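Long-range contact in glycosyl hyrolase, family 3 (PDB 3TEV), which probably hydrolyses O-glycosidic bonds in sugars, using a TIM-barrel-type domain of the glycoside hydrolase 3 kind: residues P27-D32 / N53-E58. Residues are numbered along the deposited sequence; the frame is centred on the assembly and turned at random.
Sequences PGPELD and NVESAE
N53 reaches G28 with its side-chain amide, a worked example of how one asparagine can tie two loops of a parallel α/β barrel by their backbones. Its CB lies 3.8 Å from G28 O. CG stands beside the backbone N and anti to the carbonyl carbon (chi1 -47°), passing 3.9 Å from G28 O, and from there the amide divides its work. OD1 turns back to accept the backbone N of F50, within its own loop. ND2 crosses to the other loop and donates to G28 O at 3.0 Å, with an N-H...O angle of 178°. The acceptor lies almost in the N53 amide plane, whereas ND2 sits 49° out of the plane of the G28 carbonyl. ND2 also donates to L26 O, so both of its bonds hold the loop that follows strand 22-24. An alanine here would probably leave G28 O, L26 O and F50 N without these partners and weaken the tie between the two loops.

Beside this polar link, the P29 ring meets the end of the extended E55 side chain at a slant, near the surface. The ring presents CB and CG to the carboxylate, CG lying 3.8 Å from E55 CD, a contact without a hydrogen bond. Nearby, P29 CA rests 3.6 Å from N53 O. The backbone oxygens of P29 and N53 both accept from Q59 NE2, which brings helix 57-71 into the junction. With E30 OE2 4.8 Å from E55 OE2, the like charges would probably repel mildly, so cohesion here likely rests on hydrogen bonds from uncharged amide groups and van der Waals packing.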
loop_
_atom_site.group_PDB
_atom_site.type_symbol
_atom_site.label_atom_id
_atom_site.label_comp_id
_atom_site.label_asym_id
_atom_site.label_seq_id
_atom_site.Cartn_x
_atom_site.Cartn_y
_atom_site.Cartn_z
ATOM N N PRO A 27 11.349 14.901 -0.955
ATOM C CA PRO A 27 12.032 15.398 -2.161
ATOM C C PRO A 27 13.369 14.721 -2.517
ATOM O O PRO A 27 13.652 14.525 -3.701
ATOM C CB PRO A 27 12.242 16.891 -1.871
ATOM C CG PRO A 27 12.044 17.062 -0.395
ATOM C CD PRO A 27 11.166 15.945 0.076
ATOM N N GLY A 28 14.181 14.369 -1.526
ATOM C CA GLY A 28 15.511 13.843 -1.814
ATOM C C GLY A 28 16.129 12.866 -0.825
ATOM O O GLY A 28 15.443 12.324 0.031
ATOM N N PRO A 29 17.445 12.620 -0.965
ATOM C CA PRO A 29 18.181 11.668 -0.125
ATOM C C PRO A 29 18.492 12.173 1.286
ATOM O O PRO A 29 18.922 11.377 2.123
ATOM C CB PRO A 29 19.481 11.454 -0.900
ATOM C CG PRO A 29 19.658 12.713 -1.661
ATOM C CD PRO A 29 18.280 13.129 -2.072
ATOM N N GLU A 30 18.299 13.467 1.539
ATOM C CA GLU A 30 18.544 14.038 2.877
ATOM C C GLU A 30 17.295 14.700 3.447
ATOM O O GLU A 30 16.507 15.279 2.707
ATOM C CB GLU A 30 19.720 15.034 2.870
ATOM C CG GLU A 30 21.080 14.375 2.534
ATOM C CD GLU A 30 22.025 15.277 1.731
ATOM O OE1 GLU A 30 22.166 16.483 2.069
ATOM O OE2 GLU A 30 22.642 14.769 0.759
ATOM N N LEU A 31 17.111 14.605 4.760
ATOM C CA LEU A 31 15.970 15.237 5.406
ATOM C C LEU A 31 16.322 16.687 5.732
ATOM O O LEU A 31 16.931 16.970 6.755
ATOM C CB LEU A 31 15.559 14.469 6.670
ATOM C CG LEU A 31 14.198 14.819 7.289
ATOM C CD1 LEU A 31 13.108 14.505 6.271
ATOM C CD2 LEU A 31 13.946 14.060 8.588
ATOM N N ASP A 32 15.966 17.596 4.836
ATOM C CA ASP A 32 16.221 19.018 5.037
ATOM C C ASP A 32 15.336 19.563 6.171
ATOM O O ASP A 32 14.272 19.019 6.459
ATOM C CB ASP A 32 15.927 19.773 3.742
ATOM C CG ASP A 32 14.510 19.549 3.276
ATOM O OD1 ASP A 32 14.199 18.403 2.849
ATOM O OD2 ASP A 32 13.684 20.478 3.392
ATOM N N ASN A 53 15.118 9.044 -3.416
ATOM C CA ASN A 53 15.532 9.150 -1.998
ATOM C C ASN A 53 16.692 8.235 -1.609
ATOM O O ASN A 53 17.099 8.226 -0.437
ATOM C CB ASN A 53 14.362 8.857 -1.054
ATOM C CG ASN A 53 13.086 9.592 -1.437
ATOM O OD1 ASN A 53 12.125 8.972 -1.918
ATOM N ND2 ASN A 53 13.065 10.913 -1.224
ATOM N N VAL A 54 17.207 7.472 -2.581
ATOM C CA VAL A 54 18.153 6.375 -2.331
ATOM C C VAL A 54 19.447 6.549 -3.126
ATOM O O VAL A 54 19.429 6.563 -4.354
ATOM C CB VAL A 54 17.524 4.991 -2.682
ATOM C CG1 VAL A 54 18.540 3.843 -2.506
ATOM C CG2 VAL A 54 16.276 4.735 -1.857
ATOM N N GLU A 55 20.563 6.676 -2.412
ATOM C CA GLU A 55 21.882 6.799 -3.033
ATOM C C GLU A 55 22.819 5.675 -2.600
ATOM O O GLU A 55 23.436 5.021 -3.438
ATOM C CB GLU A 55 22.511 8.157 -2.725
ATOM C CG GLU A 55 21.836 9.314 -3.423
ATOM C CD GLU A 55 22.494 10.654 -3.119
ATOM O OE1 GLU A 55 22.455 11.536 -4.011
ATOM O OE2 GLU A 55 23.048 10.832 -2.000
ATOM N N SER A 56 22.922 5.463 -1.292
ATOM C CA SER A 56 23.743 4.399 -0.729
ATOM C C SER A 56 23.124 3.930 0.577
ATOM O O SER A 56 22.229 4.593 1.118
ATOM C CB SER A 56 25.169 4.888 -0.486
ATOM O OG SER A 56 25.208 5.848 0.557
ATOM N N ALA A 57 23.606 2.797 1.084
ATOM C CA ALA A 57 23.129 2.252 2.353
ATOM C C ALA A 57 23.414 3.181 3.549
ATOM O O ALA A 57 22.581 3.304 4.436
ATOM C CB ALA A 57 23.695 0.859 2.593
ATOM N N GLU A 58 24.576 3.833 3.543
ATOM C CA GLU A 58 24.980 4.782 4.575
ATOM C C GLU A 58 24.044 5.988 4.597
ATOM O O GLU A 58 23.600 6.413 5.669
ATOM C CB GLU A 58 26.433 5.236 4.332
ATOM C CG GLU A 58 27.100 6.049 5.471
ATOM C CD GLU A 58 28.658 6.202 5.314
ATOM O OE1 GLU A 58 29.216 7.211 5.830
ATOM O OE2 GLU A 58 29.330 5.325 4.696
#